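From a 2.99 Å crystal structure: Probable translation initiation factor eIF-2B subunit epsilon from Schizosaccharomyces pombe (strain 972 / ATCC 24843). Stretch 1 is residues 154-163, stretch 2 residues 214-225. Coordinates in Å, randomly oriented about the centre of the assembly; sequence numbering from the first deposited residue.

Stretch 1 (154-163) IMTMVVREAS
Stretch 2, residues 214-225: VRNDLIDCQIDI

Residues 154-161 form a strand that pairs with the strand at 218-225, the N-to-C directions lying 144° apart, so the pairing is antiparallel with a marked splay. The axes approach to 4.5 Å, and 848 Å² of surface is buried, both sides summed. Most of stretch 1 is extended, from -141/141 at Met155 to -70/130 at Glu161, whereas Ile154 departs at -87/-49.

Backbone hydrogen bonds set the register. Thr156 faces Ile225 (CA to CA 4.9 Å) in a reciprocal pair: Thr156 N to Ile225 O is 2.8 Å and Ile225 N to Thr156 O is 2.9 Å. A second such pair joins Arg160 and Ile219 (CA to CA 4.8 Å), with Arg160 N to Ile219 O at 2.9 Å and Ile219 N to Arg160 O at 2.6 Å; N-H...O angles of 166° and 169° show nearly straight bonds. Between these pairs, stretch 1 advances four residues and stretch 2 spans six. The additional residues accompany an irregular segment, in which Cys221 adopts -69/-21 and Gln222 57/34. Val158 N still donates to Ile223 O at 3.1 Å. Beyond the strand, Ala162 N donates to Asp217 O at 2.7 Å, extending the backbone contact.

The apolar contacts fall on both faces. Val158 (chi1 t), Ile223 (m, t) and Ile225 (m, m) share the face of Thr156; Val158 CB lies 4.3 Å from Ile223 CB, and Val158 CG2 4.4 Å from Ile225 CG1. Branched side chains suit this buried surface because they pack close to the extended backbone. Ile219 (m, t) lies on this same face, its CG1 3.7 Å from Ala162 CB, whose CA-to-CB bond points sideways. On the other face, Val159 (m) brings CG2 to 4.0 Å from Leu218 CD1 (Leu218 m, t). Cys221 (m) points toward stretch 1, its SG 3.8 Å from Arg160 CB.

Charge pairing joins the strand to the preceding segment of stretch 2. Extended Glu161 (t, t, chi3 57°) places OE2 2.9 Å from Arg215 NH2, near the guanidinium plane, forming a hydrogen-bonded salt bridge. Arg215 (m, t, p, chi4 170°) also binds Asp217 (p, chi2 -49°), through NE to OD1 at 3.1 Å and NH2 to OD2 at 2.8 Å. The guanidinium thus links two carboxylates, its positive charge offsetting the proximity of Glu161 OE2 to Asp217 OD2, 4.3 Å apart.

At the other end, Met155 (t, t, p) lays SD 3.5 Å from Asp224 CB, while Met157 CG (Met157 m, t, m) approaches Asp224 OD1 at 3.5 Å. Asp224 (m, chi2 -41°) is buried, but both carboxylate oxygens are hydrogen-bonded elsewhere in the structure.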

# COMPACT_ATOMS: atom_id res chain seq x y z
N ILE I 154 -64.39 -7.64 2.53
CA ILE I 154 -64.76 -7.97 1.15
C ILE I 154 -63.65 -7.72 0.13
O ILE I 154 -63.35 -8.59 -0.68
CB ILE I 154 -66.01 -7.17 0.73
CG1 ILE I 154 -67.19 -7.55 1.62
CG2 ILE I 154 -66.35 -7.44 -0.72
CD1 ILE I 154 -67.42 -9.05 1.71
N MET I 155 -63.04 -6.54 0.16
CA MET I 155 -62.09 -6.17 -0.87
C MET I 155 -60.88 -5.40 -0.34
O MET I 155 -61.01 -4.56 0.55
CB MET I 155 -62.80 -5.37 -1.96
CG MET I 155 -61.88 -4.71 -2.99
SD MET I 155 -62.80 -3.87 -4.30
CE MET I 155 -63.14 -2.28 -3.53
N THR I 156 -59.71 -5.71 -0.88
CA THR I 156 -58.48 -4.98 -0.57
C THR I 156 -58.07 -4.10 -1.74
O THR I 156 -57.82 -4.59 -2.84
CB THR I 156 -57.32 -5.93 -0.22
OG1 THR I 156 -57.61 -6.61 1.01
CG2 THR I 156 -56.03 -5.15 -0.07
N MET I 157 -58.02 -2.79 -1.51
CA MET I 157 -57.67 -1.84 -2.56
C MET I 157 -56.17 -1.55 -2.60
O MET I 157 -55.62 -0.96 -1.67
CB MET I 157 -58.44 -0.53 -2.37
CG MET I 157 -59.95 -0.68 -2.50
SD MET I 157 -60.82 0.89 -2.33
CE MET I 157 -60.55 1.25 -0.60
N VAL I 158 -55.53 -1.98 -3.68
CA VAL I 158 -54.10 -1.71 -3.87
C VAL I 158 -53.88 -0.29 -4.38
O VAL I 158 -54.39 0.08 -5.44
CB VAL I 158 -53.47 -2.71 -4.86
CG1 VAL I 158 -52.06 -2.27 -5.23
CG2 VAL I 158 -53.47 -4.11 -4.27
N VAL I 159 -53.12 0.49 -3.63
CA VAL I 159 -52.83 1.87 -4.00
C VAL I 159 -51.33 2.14 -3.98
O VAL I 159 -50.55 1.35 -3.44
CB VAL I 159 -53.54 2.87 -3.08
CG1 VAL I 159 -55.05 2.79 -3.26
CG2 VAL I 159 -53.15 2.61 -1.63
N ARG I 160 -50.92 3.26 -4.57
CA ARG I 160 -49.51 3.61 -4.66
C ARG I 160 -49.22 4.93 -3.94
O ARG I 160 -49.89 5.93 -4.18
CB ARG I 160 -49.07 3.70 -6.12
CG ARG I 160 -47.58 3.93 -6.30
CD ARG I 160 -46.78 2.82 -5.64
NE ARG I 160 -45.37 2.84 -6.01
CZ ARG I 160 -44.43 3.50 -5.35
NH1 ARG I 160 -44.75 4.21 -4.27
NH2 ARG I 160 -43.17 3.45 -5.76
N GLU I 161 -48.23 4.90 -3.06
CA GLU I 161 -47.81 6.11 -2.35
C GLU I 161 -47.15 7.08 -3.32
O GLU I 161 -46.25 6.70 -4.07
CB GLU I 161 -46.86 5.75 -1.21
CG GLU I 161 -46.66 6.87 -0.19
CD GLU I 161 -45.68 6.49 0.90
OE1 GLU I 161 -44.53 6.14 0.57
OE2 GLU I 161 -46.07 6.53 2.08
N ALA I 162 -47.59 8.33 -3.30
CA ALA I 162 -47.04 9.35 -4.20
C ALA I 162 -47.17 10.75 -3.61
O ALA I 162 -47.29 10.92 -2.39
CB ALA I 162 -47.74 9.28 -5.55
N SER I 163 -47.12 11.75 -4.48
CA SER I 163 -47.30 13.14 -4.08
C SER I 163 -48.62 13.66 -4.63
O SER I 163 -49.13 13.11 -5.62
CB SER I 163 -46.12 13.99 -4.56
OG SER I 163 -46.01 13.97 -5.97
N VAL I 214 -55.52 10.49 7.17
CA VAL I 214 -56.14 11.10 6.00
C VAL I 214 -55.07 11.32 4.93
O VAL I 214 -54.15 12.11 5.12
CB VAL I 214 -56.82 12.43 6.34
CG1 VAL I 214 -57.46 13.03 5.09
CG2 VAL I 214 -57.86 12.23 7.43
N ARG I 215 -55.21 10.63 3.80
CA ARG I 215 -54.14 10.62 2.81
C ARG I 215 -54.59 11.13 1.44
O ARG I 215 -55.42 10.51 0.77
CB ARG I 215 -53.58 9.20 2.67
CG ARG I 215 -53.12 8.60 3.99
CD ARG I 215 -52.27 7.37 3.78
NE ARG I 215 -50.99 7.69 3.15
CZ ARG I 215 -49.98 6.84 3.03
NH1 ARG I 215 -50.09 5.61 3.51
NH2 ARG I 215 -48.86 7.22 2.43
N ASN I 216 -54.02 12.26 1.03
CA ASN I 216 -54.23 12.80 -0.30
C ASN I 216 -52.98 12.57 -1.15
O ASN I 216 -52.82 13.14 -2.23
CB ASN I 216 -54.58 14.29 -0.23
CG ASN I 216 -55.06 14.84 -1.56
OD1 ASN I 216 -55.48 14.09 -2.45
ND2 ASN I 216 -55.01 16.16 -1.70
N ASP I 217 -52.10 11.71 -0.65
CA ASP I 217 -50.84 11.43 -1.32
C ASP I 217 -50.87 10.09 -2.05
O ASP I 217 -49.85 9.63 -2.57
CB ASP I 217 -49.69 11.43 -0.31
CG ASP I 217 -49.84 10.35 0.75
OD1 ASP I 217 -50.93 10.25 1.34
OD2 ASP I 217 -48.87 9.60 0.99
N LEU I 218 -52.04 9.46 -2.09
CA LEU I 218 -52.15 8.12 -2.66
C LEU I 218 -52.61 8.13 -4.11
O LEU I 218 -53.44 8.94 -4.52
CB LEU I 218 -53.11 7.28 -1.82
CG LEU I 218 -52.68 7.02 -0.38
CD1 LEU I 218 -53.66 6.09 0.32
CD2 LEU I 218 -51.27 6.44 -0.35
N ILE I 219 -52.05 7.21 -4.90
CA ILE I 219 -52.51 6.96 -6.26
C ILE I 219 -53.48 5.78 -6.26
O ILE I 219 -53.10 4.66 -5.92
CB ILE I 219 -51.35 6.68 -7.22
CG1 ILE I 219 -50.57 7.97 -7.52
CG2 ILE I 219 -51.87 6.08 -8.52
CD1 ILE I 219 -49.50 7.80 -8.58
N ASP I 220 -54.73 6.04 -6.64
CA ASP I 220 -55.73 4.99 -6.70
C ASP I 220 -55.57 4.20 -7.99
O ASP I 220 -56.11 4.56 -9.03
CB ASP I 220 -57.14 5.58 -6.60
CG ASP I 220 -58.21 4.52 -6.48
OD1 ASP I 220 -57.87 3.34 -6.24
OD2 ASP I 220 -59.41 4.86 -6.61
N CYS I 221 -54.81 3.11 -7.91
CA CYS I 221 -54.52 2.28 -9.08
C CYS I 221 -55.76 1.54 -9.57
O CYS I 221 -55.82 1.12 -10.72
CB CYS I 221 -53.41 1.27 -8.75
SG CYS I 221 -52.00 1.98 -7.88
N GLN I 222 -56.73 1.40 -8.67
CA GLN I 222 -57.95 0.64 -8.94
C GLN I 222 -57.63 -0.80 -9.34
O GLN I 222 -58.31 -1.40 -10.16
CB GLN I 222 -58.80 1.32 -10.02
CG GLN I 222 -59.09 2.78 -9.71
CD GLN I 222 -60.53 3.16 -9.98
OE1 GLN I 222 -61.29 2.39 -10.57
NE2 GLN I 222 -60.92 4.36 -9.56
N ILE I 223 -56.56 -1.33 -8.74
CA ILE I 223 -56.27 -2.75 -8.79
C ILE I 223 -56.79 -3.36 -7.50
O ILE I 223 -56.25 -3.12 -6.43
CB ILE I 223 -54.76 -3.03 -8.94
CG1 ILE I 223 -54.23 -2.45 -10.25
CG2 ILE I 223 -54.49 -4.53 -8.87
CD1 ILE I 223 -52.77 -2.76 -10.51
N ASP I 224 -57.86 -4.15 -7.61
CA ASP I 224 -58.58 -4.57 -6.42
C ASP I 224 -58.60 -6.08 -6.20
O ASP I 224 -58.89 -6.85 -7.12
CB ASP I 224 -60.02 -4.04 -6.48
CG ASP I 224 -60.08 -2.53 -6.45
OD1 ASP I 224 -59.30 -1.92 -5.67
OD2 ASP I 224 -60.89 -1.94 -7.20
N ILE I 225 -58.29 -6.49 -4.98
CA ILE I 225 -58.41 -7.88 -4.56
C ILE I 225 -59.80 -8.10 -3.97
O ILE I 225 -60.16 -7.46 -2.98
CB ILE I 225 -57.35 -8.26 -3.51
CG1 ILE I 225 -55.98 -7.72 -3.91
CG2 ILE I 225 -57.32 -9.76 -3.30
CD1 ILE I 225 -55.41 -8.35 -5.16